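Local coordinates for cypemycin cysteine dehydrogenase (decarboxylating) (Streptomyces sp, PDB 6JDD) that catalyses the oxidative decarboxylation of the C-terminal cysteine of the cypemycin precursor peptide, a flavin-dependent step in forming its aminovinyl-cysteine group, at the interface of chains A and B. Numbering follows the deposited sequence. Chains: chain A/B, Cypemycin cysteine dehydrogenase (decarboxylating).

Contact 1: the interface of chains A and B. Residues chain A 97, 132-136; chain B 103, 105-106, 117, 146.
The side-chain amide of A:Asn133 meets B:Gln117 across the subunit boundary. Its nitrogen ND2 gives two hydrogen bonds to that one residue. One goes to the side-chain oxygen OE1 of B:Gln117 at 2.7 Å, in the plane of both amides, which are turned 45° apart. The other goes to the backbone O of B:Gln117 at 2.9 Å, again within the amide plane of A:Asn133, though somewhat tilted from the carbonyl plane of that oxygen. With both acceptors in the asparagine plane, the rotation of the amide is probably well fixed.

B:Arg146 lies alongside this pair. Its guanidinium turns one face to ND2 of A:Asn133 and to the backbone O of B:Gln117, both displaced toward its rim. Its CG and CD also pack on the tip of A:Ile135, with CG 3.8 Å from CD1. The other branch of A:Ile135 reaches chain B too, CG2 lying 3.6 Å from the backbone N of B:Gly106. A:Glu134 places OE2 near the same arginine without a salt bridge, so any attraction is probably long-range.

A second shell sets the two amides. A:Asn133 is the N-cap of helix 134-142. Its OD1 accepts a fairly straight bond from the backbone N of A:Val136 at 3.0 Å. A bent one comes from the backbone N of A:Ile135, 2.8 Å from OD1 of A:Asn133. Here CG sits between the backbone N and the carbonyl carbon (chi1 62°), which brings OD1 back over the helix start. On chain B, NE2 of B:Gln117 gives a nearly straight bond to the backbone O of B:Leu103, 3.1 Å away and met on a lone pair. With NE2 held there, OE1 is left facing chain A. The site thus ties the start of one subunit's helix to helix 111-118 of its neighbour in this homooligomeric flavoprotein.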
loop_
_atom_site.group_PDB
_atom_site.type_symbol
_atom_site.label_atom_id
_atom_site.label_comp_id
_atom_site.label_asym_id
_atom_site.label_seq_id
_atom_site.Cartn_x
_atom_site.Cartn_y
_atom_site.Cartn_z
ATOM N N LEU A 97 17.074 -7.453 29.782
ATOM C CA LEU A 97 16.273 -8.129 30.842
ATOM C C LEU A 97 15.345 -9.148 30.190
ATOM O O LEU A 97 15.416 -10.308 30.596
ATOM C CB LEU A 97 15.519 -7.044 31.606
ATOM C CG LEU A 97 14.539 -7.505 32.678
ATOM C CD1 LEU A 97 15.123 -8.602 33.531
ATOM C CD2 LEU A 97 14.162 -6.349 33.562
ATOM N N SER A 132 16.145 -4.311 38.568
ATOM C CA SER A 132 15.813 -5.704 38.946
ATOM C C SER A 132 14.730 -5.764 40.025
ATOM O O SER A 132 14.292 -4.761 40.529
ATOM C CB SER A 132 17.068 -6.467 39.312
ATOM O OG SER A 132 16.894 -7.871 39.132
ATOM N N ASN A 133 14.211 -6.953 40.264
ATOM C CA ASN A 133 13.351 -7.203 41.442
ATOM C C ASN A 133 13.561 -8.661 41.834
ATOM O O ASN A 133 14.366 -9.336 41.199
ATOM C CB ASN A 133 11.902 -6.826 41.152
ATOM C CG ASN A 133 11.290 -7.654 40.036
ATOM O OD1 ASN A 133 11.430 -8.877 39.987
ATOM N ND2 ASN A 133 10.573 -7.002 39.127
ATOM N N GLU A 134 12.776 -9.151 42.768
ATOM C CA GLU A 134 12.967 -10.501 43.363
ATOM C C GLU A 134 12.663 -11.584 42.317
ATOM O O GLU A 134 13.346 -12.643 42.330
ATOM C CB GLU A 134 12.123 -10.639 44.633
ATOM C CG GLU A 134 12.453 -9.550 45.672
ATOM C CD GLU A 134 11.745 -8.176 45.650
ATOM O OE1 GLU A 134 11.643 -7.603 46.760
ATOM O OE2 GLU A 134 11.319 -7.636 44.559
ATOM N N ILE A 135 11.703 -11.311 41.441
ATOM C CA ILE A 135 11.234 -12.301 40.456
ATOM C C ILE A 135 12.254 -12.387 39.328
ATOM O O ILE A 135 12.576 -13.481 38.891
ATOM C CB ILE A 135 9.858 -11.878 39.968
ATOM C CG1 ILE A 135 8.846 -12.116 41.083
ATOM C CG2 ILE A 135 9.502 -12.598 38.694
ATOM C CD1 ILE A 135 7.514 -11.517 40.773
ATOM N N VAL A 136 12.828 -11.260 38.952
ATOM C CA VAL A 136 13.916 -11.240 37.929
ATOM C C VAL A 136 15.121 -12.037 38.458
ATOM O O VAL A 136 15.673 -12.847 37.743
ATOM C CB VAL A 136 14.260 -9.777 37.566
ATOM C CG1 VAL A 136 15.514 -9.666 36.740
ATOM C CG2 VAL A 136 13.106 -9.091 36.847
ATOM N N LEU B 103 3.860 -10.395 34.254
ATOM C CA LEU B 103 4.371 -9.649 35.425
ATOM C C LEU B 103 5.044 -10.628 36.398
ATOM O O LEU B 103 6.160 -10.399 36.811
ATOM C CB LEU B 103 3.174 -8.940 36.054
ATOM C CG LEU B 103 3.513 -7.984 37.172
ATOM C CD1 LEU B 103 4.488 -6.886 36.714
ATOM C CD2 LEU B 103 2.210 -7.418 37.693
ATOM N N GLN B 105 6.418 -13.238 35.718
ATOM C CA GLN B 105 7.546 -13.949 35.094
ATOM C C GLN B 105 8.671 -12.956 34.784
ATOM O O GLN B 105 9.614 -13.314 34.054
ATOM C CB GLN B 105 7.027 -14.713 33.886
ATOM C CG GLN B 105 6.165 -15.865 34.349
ATOM C CD GLN B 105 5.259 -16.450 33.284
ATOM O OE1 GLN B 105 5.379 -16.143 32.094
ATOM N NE2 GLN B 105 4.348 -17.320 33.723
ATOM N N GLY B 106 8.561 -11.741 35.280
ATOM C CA GLY B 106 9.666 -10.774 35.117
ATOM C C GLY B 106 9.801 -10.223 33.703
ATOM O O GLY B 106 10.777 -9.537 33.435
ATOM N N GLN B 117 7.846 -3.768 36.334
ATOM C CA GLN B 117 8.953 -4.547 36.929
ATOM C C GLN B 117 9.812 -3.623 37.809
ATOM O O GLN B 117 10.293 -4.102 38.849
ATOM C CB GLN B 117 9.860 -5.203 35.876
ATOM C CG GLN B 117 9.246 -6.358 35.052
ATOM C CD GLN B 117 8.650 -7.501 35.841
ATOM O OE1 GLN B 117 9.011 -7.734 37.003
ATOM N NE2 GLN B 117 7.725 -8.226 35.211
ATOM N N ARG B 146 7.198 -9.819 45.731
ATOM C CA ARG B 146 7.301 -8.355 45.569
ATOM C C ARG B 146 6.412 -7.698 46.608
ATOM O O ARG B 146 5.199 -7.882 46.619
ATOM C CB ARG B 146 6.919 -7.934 44.149
ATOM C CG ARG B 146 7.866 -8.471 43.079
ATOM C CD ARG B 146 7.722 -7.800 41.731
ATOM N NE ARG B 146 7.958 -6.364 41.804
ATOM C CZ ARG B 146 7.518 -5.495 40.907
ATOM N NH1 ARG B 146 6.826 -5.927 39.869
ATOM N NH2 ARG B 146 7.753 -4.203 41.049
#

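Contact 2: the interface of chains A and B. Residues chain A 97, 130-132; chain B 80, 108, 114, 118.
This is an apolar subunit interface between two copies of CypD, a member of the homooligomeric flavin-containing Cys decarboxylase (HFCD) superfamily, and it helps to hold neighbouring subunits together in the deposited dodecamer. The loop 130-132 of chain A packs on helix 111-118 of chain B. No hydrogen bond or salt bridge crosses this patch, so packing carries it.

The ring of A:Pro130 is the main projection from chain A. It meets B:Met114 tip to tip. Ring carbon CG lies 3.5 Å from the sulfur SD and 3.6 Å from the terminal methyl CE. B:Met114 starts with CG anti to the backbone N (chi1 177°), then bends at chi2 and chi3. The bends bring both SD and CE to the ring. Next along the ring, CB of A:Pro130 approaches the backbone O of B:Asn80 at 3.3 Å. This oxygen belongs to the 3-10 helix 77-81. The same CB touches CD1 of B:Leu118 at 3.8 Å. An alanine in place of A:Pro130 would probably leave SD and CE of B:Met114 without the ring they pack on and open a gap there, since the ring carbons CG and CD would be gone.

B:Leu118 divides its two methyls between adjacent residues of the loop. While CD1 faces the proline ring, CD2 lies against the backbone of A:Gly131, 3.6 Å from CA. Its CG is anti to the carbonyl carbon (chi1 -62°), and this carries the forked tip out to chain A. A:Gly131 has no side chain to stand between the methyl and the main chain.

A:Leu97, at the start of helix 97-104, lies at the margin. Its CD2 is 4.3 Å from SD of B:Met114, and the methyl of B:Ala108 is a similarly loose neighbour. A:Ser132 adds a small backbone contribution near CD2 of B:Leu118.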
loop_
_atom_site.group_PDB
_atom_site.type_symbol
_atom_site.label_atom_id
_atom_site.label_comp_id
_atom_site.label_asym_id
_atom_site.label_seq_id
_atom_site.Cartn_x
_atom_site.Cartn_y
_atom_site.Cartn_z
ATOM N N LEU A 97 17.074 -7.453 29.782
ATOM C CA LEU A 97 16.273 -8.129 30.842
ATOM C C LEU A 97 15.345 -9.148 30.190
ATOM O O LEU A 97 15.416 -10.308 30.596
ATOM C CB LEU A 97 15.519 -7.044 31.606
ATOM C CG LEU A 97 14.539 -7.505 32.678
ATOM C CD1 LEU A 97 15.123 -8.602 33.531
ATOM C CD2 LEU A 97 14.162 -6.349 33.562
ATOM N N PRO A 130 18.097 -2.344 33.073
ATOM C CA PRO A 130 17.870 -1.052 33.697
ATOM C C PRO A 130 17.778 -1.151 35.230
ATOM O O PRO A 130 17.860 -0.133 35.893
ATOM C CB PRO A 130 16.510 -0.594 33.155
ATOM C CG PRO A 130 16.105 -1.619 32.143
ATOM C CD PRO A 130 16.904 -2.870 32.408
ATOM N N GLY A 131 17.556 -2.356 35.756
ATOM C CA GLY A 131 17.120 -2.572 37.145
ATOM C C GLY A 131 16.664 -4.012 37.364
ATOM O O GLY A 131 16.838 -4.866 36.435
ATOM N N SER A 132 16.145 -4.311 38.568
ATOM C CA SER A 132 15.813 -5.704 38.946
ATOM C C SER A 132 14.730 -5.764 40.025
ATOM O O SER A 132 14.292 -4.761 40.529
ATOM C CB SER A 132 17.068 -6.467 39.312
ATOM O OG SER A 132 16.894 -7.871 39.132
ATOM N N ASN B 80 11.970 3.290 31.898
ATOM C CA ASN B 80 13.203 2.471 32.104
ATOM C C ASN B 80 13.765 2.704 33.525
ATOM O O ASN B 80 14.773 2.080 33.840
ATOM C CB ASN B 80 14.208 2.694 30.965
ATOM C CG ASN B 80 13.909 1.831 29.749
ATOM O OD1 ASN B 80 13.777 0.615 29.856
ATOM N ND2 ASN B 80 13.816 2.438 28.573
ATOM N N ALA B 108 9.682 -7.933 30.415
ATOM C CA ALA B 108 9.765 -6.500 30.073
ATOM C C ALA B 108 9.582 -6.325 28.564
ATOM O O ALA B 108 10.312 -5.513 28.004
ATOM C CB ALA B 108 11.099 -5.974 30.515
ATOM N N MET B 114 8.141 -3.142 31.597
ATOM C CA MET B 114 9.447 -2.708 32.145
ATOM C C MET B 114 9.152 -1.840 33.379
ATOM O O MET B 114 9.698 -2.094 34.430
ATOM C CB MET B 114 10.265 -1.942 31.093
ATOM C CG MET B 114 11.597 -1.387 31.591
ATOM S SD MET B 114 12.768 -2.714 31.855
ATOM C CE MET B 114 13.402 -2.916 30.184
ATOM N N LEU B 118 10.039 -2.365 37.441
ATOM C CA LEU B 118 11.089 -1.557 38.099
ATOM C C LEU B 118 10.493 -0.706 39.222
ATOM O O LEU B 118 11.231 -0.252 40.106
ATOM C CB LEU B 118 11.819 -0.701 37.060
ATOM C CG LEU B 118 12.565 -1.456 35.964
ATOM C CD1 LEU B 118 13.242 -0.483 35.043
ATOM C CD2 LEU B 118 13.596 -2.371 36.547
#

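Contact 1 and contact 2 are adjoining parts of one subunit interface, with the centres of their C-alpha atoms about 8 Å apart. They share A:Leu97 and A:Ser132. On chain A, the loop used in contact 2 runs directly into helix 134-142 of contact 1. On chain B, helix 111-118 serves both, with B:Gln117 and B:Leu118 as sequence neighbours directed to different patches. Contact 1 adds directed polar bonds to packing, while contact 2 is packing throughout. Together they probably help to set how one subunit sits against the next in the twelve-subunit assembly.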